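Long-range contact in alpha-L-arabinofuranosidase B (Aspergillus kawachii, PDB 6SXT), which hydrolyses terminal non-reducing alpha-L-arabinofuranosyl residues from arabinoxylan, arabinan and related plant polysaccharides and oligosaccharides: residues Asp102-Ala110 against Tyr120-Tyr130. Residues are numbered along the deposited sequence; the frame is centred on the assembly and turned at random.
Sequences DNLASAIGA and YGVFMSPGTGY
N103 and T128 bridge the two backbones at a CA-CA separation of 4.3 Å, and two hydrogen bonds define this tight end: N103 N donates to G127 O (2.8 Å), and G129 N donates to N103 O (3.1 Å). T128 CG2, placed anti to its own backbone N (chi1 -55° for OG1), also reaches N103 O and A105 N, while D102 CB lies against G127 O. Next along, the Y130 hydroxyl accepts from A105 N (2.9 Å, N-H...O 161°) and is also hydrogen-bonded to I72 O, which fixes the ring's outer end; L104 CD2 meets Y130 CE2 at 3.7 Å, the two side chains crossing at about a right angle. A105 CB packs against V122 CG1 at 3.7 Å and also touches the Y130 hydroxyl and, opposite that hydroxyl, F123 O.

Waters 1 and 2 sit at the N103-T128 end too, but beyond A105 the backbones part and waters replace their direct bonds. Water 4 joins S106 N to F123 O, and water 3 links S106 O and G109 N with F123 N and G121 O. Direct contact resumes where the chain turns a corner: G121 N donates to A110 O (2.8 Å), and F123 CD2 approaches G109 O at 3.2 Å.

The contact thus joins edge strand 105-106 of one antiparallel sheet to strand 117-124 of another through a water-bridged seam, with the type II turn S125-T128 at the N103 end, consistent with the concanavalin-like beta-sandwich expected of this GH54 catalytic domain from its clan.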
ATOM      1  N   ASP A 102       7.050   8.504   9.260  1.00 16.71           N
ATOM      2  CA  ASP A 102       6.855   7.341   8.383  1.00 17.24           C
ATOM      3  C   ASP A 102       7.004   7.763   6.932  1.00 16.70           C
ATOM      4  O   ASP A 102       7.004   8.942   6.606  1.00 16.74           O
ATOM      5  CB  ASP A 102       5.478   6.769   8.644  1.00 16.00           C
ATOM      6  CG  ASP A 102       5.265   6.188  10.028  1.00 18.68           C
ATOM      7  OD1 ASP A 102       6.272   5.900  10.721  1.00 19.93           O
ATOM      8  OD2 ASP A 102       4.099   6.090  10.443  1.00 16.83           O
ATOM      9  N   ASN A 103       7.250   6.784   6.067  1.00 16.57           N
ATOM     10  CA  ASN A 103       7.343   7.028   4.627  1.00 15.85           C
ATOM     11  C   ASN A 103       5.946   7.425   4.073  1.00 16.33           C
ATOM     12  O   ASN A 103       4.897   6.897   4.546  1.00 16.50           O
ATOM     13  CB  ASN A 103       7.774   5.795   3.872  1.00 16.42           C
ATOM     14  CG  ASN A 103       9.170   5.302   4.190  1.00 18.22           C
ATOM     15  OD1 ASN A 103       9.371   4.099   4.219  1.00 18.58           O
ATOM     16  ND2 ASN A 103      10.124   6.211   4.372  1.00 17.58           N
ATOM     17  N   LEU A 104       5.997   8.258   3.048  1.00 16.09           N
ATOM     18  CA  LEU A 104       4.847   8.444   2.130  1.00 16.11           C
ATOM     19  C   LEU A 104       4.767   7.271   1.157  1.00 15.96           C
ATOM     20  O   LEU A 104       5.784   6.674   0.750  1.00 16.22           O
ATOM     21  CB  LEU A 104       5.000   9.757   1.385  1.00 15.94           C
ATOM     22  CG  LEU A 104       4.932  11.006   2.264  1.00 17.20           C
ATOM     23  CD1 LEU A 104       5.303  12.197   1.429  1.00 19.16           C
ATOM     24  CD2 LEU A 104       3.591  11.175   2.874  1.00 18.12           C
ATOM     25  N   ALA A 105       3.559   7.005   0.681  1.00 14.85           N
ATOM     26  CA  ALA A 105       3.336   5.989  -0.356  1.00 14.87           C
ATOM     27  C   ALA A 105       3.702   6.497  -1.726  1.00 14.79           C
ATOM     28  O   ALA A 105       3.449   7.666  -2.063  1.00 14.73           O
ATOM     29  CB  ALA A 105       1.896   5.511  -0.335  1.00 16.12           C
ATOM     30  N   SER A 106       4.143   5.575  -2.577  1.00 14.67           N
ATOM     31  CA  SER A 106       4.193   5.790  -4.018  1.00 13.95           C
ATOM     32  C   SER A 106       2.798   6.170  -4.513  1.00 14.92           C
ATOM     33  O   SER A 106       1.821   5.667  -3.976  1.00 15.79           O
ATOM     34  CB  SER A 106       4.626   4.494  -4.692  1.00 15.51           C
ATOM     35  OG  SER A 106       4.543   4.609  -6.092  1.00 17.11           O
ATOM     36  N   ALA A 107       2.743   6.936  -5.582  1.00 15.06           N
ATOM     37  CA  ALA A 107       1.454   7.182  -6.243  1.00 15.32           C
ATOM     38  C   ALA A 107       1.066   6.073  -7.213  1.00 15.00           C
ATOM     39  O   ALA A 107      -0.086   6.051  -7.642  1.00 14.91           O
ATOM     40  CB  ALA A 107       1.549   8.467  -6.987  1.00 15.87           C
ATOM     41  N   ILE A 108       1.915   5.073  -7.483  1.00 15.09           N
ATOM     42  CA  ILE A 108       1.679   4.141  -8.624  1.00 14.62           C
ATOM     43  C   ILE A 108       1.750   2.676  -8.210  1.00 16.25           C
ATOM     44  O   ILE A 108       1.782   1.827  -9.108  1.00 18.38           O
ATOM     45  CB  ILE A 108       2.632   4.427  -9.804  1.00 15.62           C
ATOM     46  CG1 ILE A 108       4.119   4.302  -9.462  1.00 15.42           C
ATOM     47  CG2 ILE A 108       2.314   5.792 -10.371  1.00 17.05           C
ATOM     48  CD1 ILE A 108       5.060   4.282 -10.615  1.00 16.57           C
ATOM     49  N   GLY A 109       1.750   2.367  -6.929  1.00 14.74           N
ATOM     50  CA  GLY A 109       1.833   0.962  -6.529  1.00 15.09           C
ATOM     51  C   GLY A 109       0.514   0.218  -6.593  1.00 15.29           C
ATOM     52  O   GLY A 109       0.525  -1.010  -6.491  1.00 15.21           O
ATOM     53  N   ALA A 110      -0.619   0.902  -6.760  1.00 13.85           N
ATOM     54  CA  ALA A 110      -1.938   0.253  -6.680  1.00 14.20           C
ATOM     55  C   ALA A 110      -2.848   0.735  -7.802  1.00 16.10           C
ATOM     56  O   ALA A 110      -3.930   1.269  -7.555  1.00 15.80           O
ATOM     57  CB  ALA A 110      -2.549   0.484  -5.336  1.00 16.43           C
ATOM     58  N   TYR A 120      -5.756   5.238  -9.037  1.00 14.13           N
ATOM     59  CA  TYR A 120      -4.606   4.789  -8.217  1.00 13.87           C
ATOM     60  C   TYR A 120      -4.985   4.741  -6.753  1.00 15.28           C
ATOM     61  O   TYR A 120      -5.491   5.751  -6.230  1.00 14.91           O
ATOM     62  CB  TYR A 120      -3.459   5.766  -8.438  1.00 14.69           C
ATOM     63  CG  TYR A 120      -2.875   5.692  -9.820  1.00 14.36           C
ATOM     64  CD1 TYR A 120      -2.099   4.601 -10.208  1.00 15.38           C
ATOM     65  CD2 TYR A 120      -3.134   6.683 -10.771  1.00 14.89           C
ATOM     66  CE1 TYR A 120      -1.522   4.537 -11.470  1.00 16.78           C
ATOM     67  CE2 TYR A 120      -2.546   6.636 -12.029  1.00 15.69           C
ATOM     68  CZ  TYR A 120      -1.745   5.554 -12.386  1.00 17.00           C
ATOM     69  OH  TYR A 120      -1.229   5.490 -13.651  1.00 18.13           O
ATOM     70  N   GLY A 121      -4.727   3.588  -6.110  1.00 14.48           N
ATOM     71  CA  GLY A 121      -4.846   3.440  -4.667  1.00 13.90           C
ATOM     72  C   GLY A 121      -3.556   3.754  -3.946  1.00 14.57           C
ATOM     73  O   GLY A 121      -2.581   4.163  -4.554  1.00 14.91           O
ATOM     74  N   VAL A 122      -3.581   3.504  -2.650  1.00 14.27           N
ATOM     75  CA  VAL A 122      -2.452   3.839  -1.754  1.00 14.42           C
ATOM     76  C   VAL A 122      -1.782   2.532  -1.332  1.00 14.52           C
ATOM     77  O   VAL A 122      -2.285   1.869  -0.442  1.00 14.76           O
ATOM     78  CB  VAL A 122      -2.913   4.662  -0.555  1.00 14.37           C
ATOM     79  CG1 VAL A 122      -1.727   5.108   0.284  1.00 14.94           C
ATOM     80  CG2 VAL A 122      -3.738   5.846  -1.008  1.00 14.80           C
ATOM     81  N   PHE A 123      -0.690   2.192  -1.994  1.00 14.88           N
ATOM     82  CA  PHE A 123       0.048   0.944  -1.725  1.00 14.73           C
ATOM     83  C   PHE A 123       1.084   1.251  -0.644  1.00 15.53           C
ATOM     84  O   PHE A 123       2.003   2.063  -0.881  1.00 16.22           O
ATOM     85  CB  PHE A 123       0.725   0.464  -2.988  1.00 15.36           C
ATOM     86  CG  PHE A 123       1.312  -0.916  -2.922  1.00 15.45           C
ATOM     87  CD1 PHE A 123       2.572  -1.132  -2.361  1.00 16.97           C
ATOM     88  CD2 PHE A 123       0.634  -1.985  -3.479  1.00 15.29           C
ATOM     89  CE1 PHE A 123       3.116  -2.413  -2.332  1.00 15.29           C
ATOM     90  CE2 PHE A 123       1.190  -3.257  -3.470  1.00 14.85           C
ATOM     91  CZ  PHE A 123       2.454  -3.462  -2.938  1.00 15.91           C
ATOM     92  N   MET A 124       0.937   0.627   0.494  1.00 15.55           N
ATOM     93  CA  MET A 124       1.752   0.985   1.669  1.00 15.41           C
ATOM     94  C   MET A 124       2.669  -0.192   2.012  1.00 16.73           C
ATOM     95  O   MET A 124       2.188  -1.278   2.319  1.00 17.09           O
ATOM     96  CB  MET A 124       0.865   1.325   2.849  1.00 16.58           C
ATOM     97  CG  MET A 124      -0.104   2.488   2.473  1.00 17.55           C
ATOM     98  SD  MET A 124      -1.202   3.030   3.778  1.00 17.96           S
ATOM     99  CE  MET A 124      -0.020   3.897   4.784  1.00 21.35           C
ATOM    100  N   SER A 125       3.978   0.053   1.866  1.00 16.41           N
ATOM    101  CA  SER A 125       5.060  -0.860   2.248  1.00 16.81           C
ATOM    102  C   SER A 125       5.346  -0.681   3.730  1.00 16.77           C
ATOM    103  O   SER A 125       5.045   0.364   4.342  1.00 16.73           O
ATOM    104  CB  SER A 125       6.232  -0.599   1.333  1.00 17.28           C
ATOM    105  OG  SER A 125       6.557   0.788   1.292  1.00 18.15           O
ATOM    106  N   PRO A 126       6.025  -1.660   4.368  1.00 16.50           N
ATOM    107  CA  PRO A 126       6.382  -1.507   5.773  1.00 16.60           C
ATOM    108  C   PRO A 126       7.171  -0.211   5.982  1.00 17.08           C
ATOM    109  O   PRO A 126       8.176   0.068   5.255  1.00 17.53           O
ATOM    110  CB  PRO A 126       7.268  -2.757   6.031  1.00 17.46           C
ATOM    111  CG  PRO A 126       6.669  -3.757   5.084  1.00 17.82           C
ATOM    112  CD  PRO A 126       6.460  -2.962   3.812  1.00 16.46           C
ATOM    113  N   GLY A 127       6.708   0.569   6.951  1.00 17.61           N
ATOM    114  CA  GLY A 127       7.317   1.865   7.255  1.00 18.45           C
ATOM    115  C   GLY A 127       6.510   3.038   6.735  1.00 18.38           C
ATOM    116  O   GLY A 127       6.815   4.182   7.084  1.00 17.58           O
ATOM    117  N   THR A 128       5.490   2.764   5.934  1.00 17.81           N
ATOM    118  CA  THR A 128       4.606   3.798   5.356  1.00 16.28           C
ATOM    119  C   THR A 128       3.446   4.064   6.313  1.00 17.71           C
ATOM    120  O   THR A 128       2.889   3.127   6.895  1.00 18.06           O
ATOM    121  CB  THR A 128       4.123   3.317   3.983  1.00 16.04           C
ATOM    122  OG1 THR A 128       5.269   2.998   3.182  1.00 17.84           O
ATOM    123  CG2 THR A 128       3.319   4.355   3.246  1.00 16.44           C
ATOM    124  N   GLY A 129       3.029   5.328   6.425  1.00 15.70           N
ATOM    125  CA  GLY A 129       1.929   5.683   7.320  1.00 15.97           C
ATOM    126  C   GLY A 129       1.427   7.074   7.116  1.00 14.73           C
ATOM    127  O   GLY A 129       2.208   7.975   6.839  1.00 16.97           O
ATOM    128  N   TYR A 130       0.126   7.251   7.357  1.00 15.60           N
ATOM    129  CA  TYR A 130      -0.554   8.547   7.364  1.00 14.81           C
ATOM    130  C   TYR A 130      -1.338   8.717   8.664  1.00 14.34           C
ATOM    131  O   TYR A 130      -1.758   7.739   9.308  1.00 16.18           O
ATOM    132  CB  TYR A 130      -1.521   8.675   6.178  1.00 15.63           C
ATOM    133  CG  TYR A 130      -0.859   8.638   4.822  1.00 14.49           C
ATOM    134  CD1 TYR A 130      -0.570   7.444   4.197  1.00 15.66           C
ATOM    135  CD2 TYR A 130      -0.498   9.800   4.159  1.00 15.10           C
ATOM    136  CE1 TYR A 130       0.082   7.395   2.986  1.00 14.83           C
ATOM    137  CE2 TYR A 130       0.137   9.787   2.915  1.00 15.76           C
ATOM    138  CZ  TYR A 130       0.430   8.563   2.332  1.00 15.23           C
ATOM    139  OH  TYR A 130       1.082   8.499   1.128  1.00 15.66           O
TER
HETATM  140  O   HOH W   1       7.922   1.821   3.321  1.00 20.61           O
HETATM  141  O   HOH W   2       6.260   3.937   0.761  1.00 20.45           O
HETATM  142  O   HOH W   3       0.410   3.497  -4.326  1.00 16.01           O
HETATM  143  O   HOH W   4       4.554   2.908  -1.512  1.00 17.07           O
HETATM  144  O   HOH W   5      -1.305   3.623  -6.971  1.00 15.90           O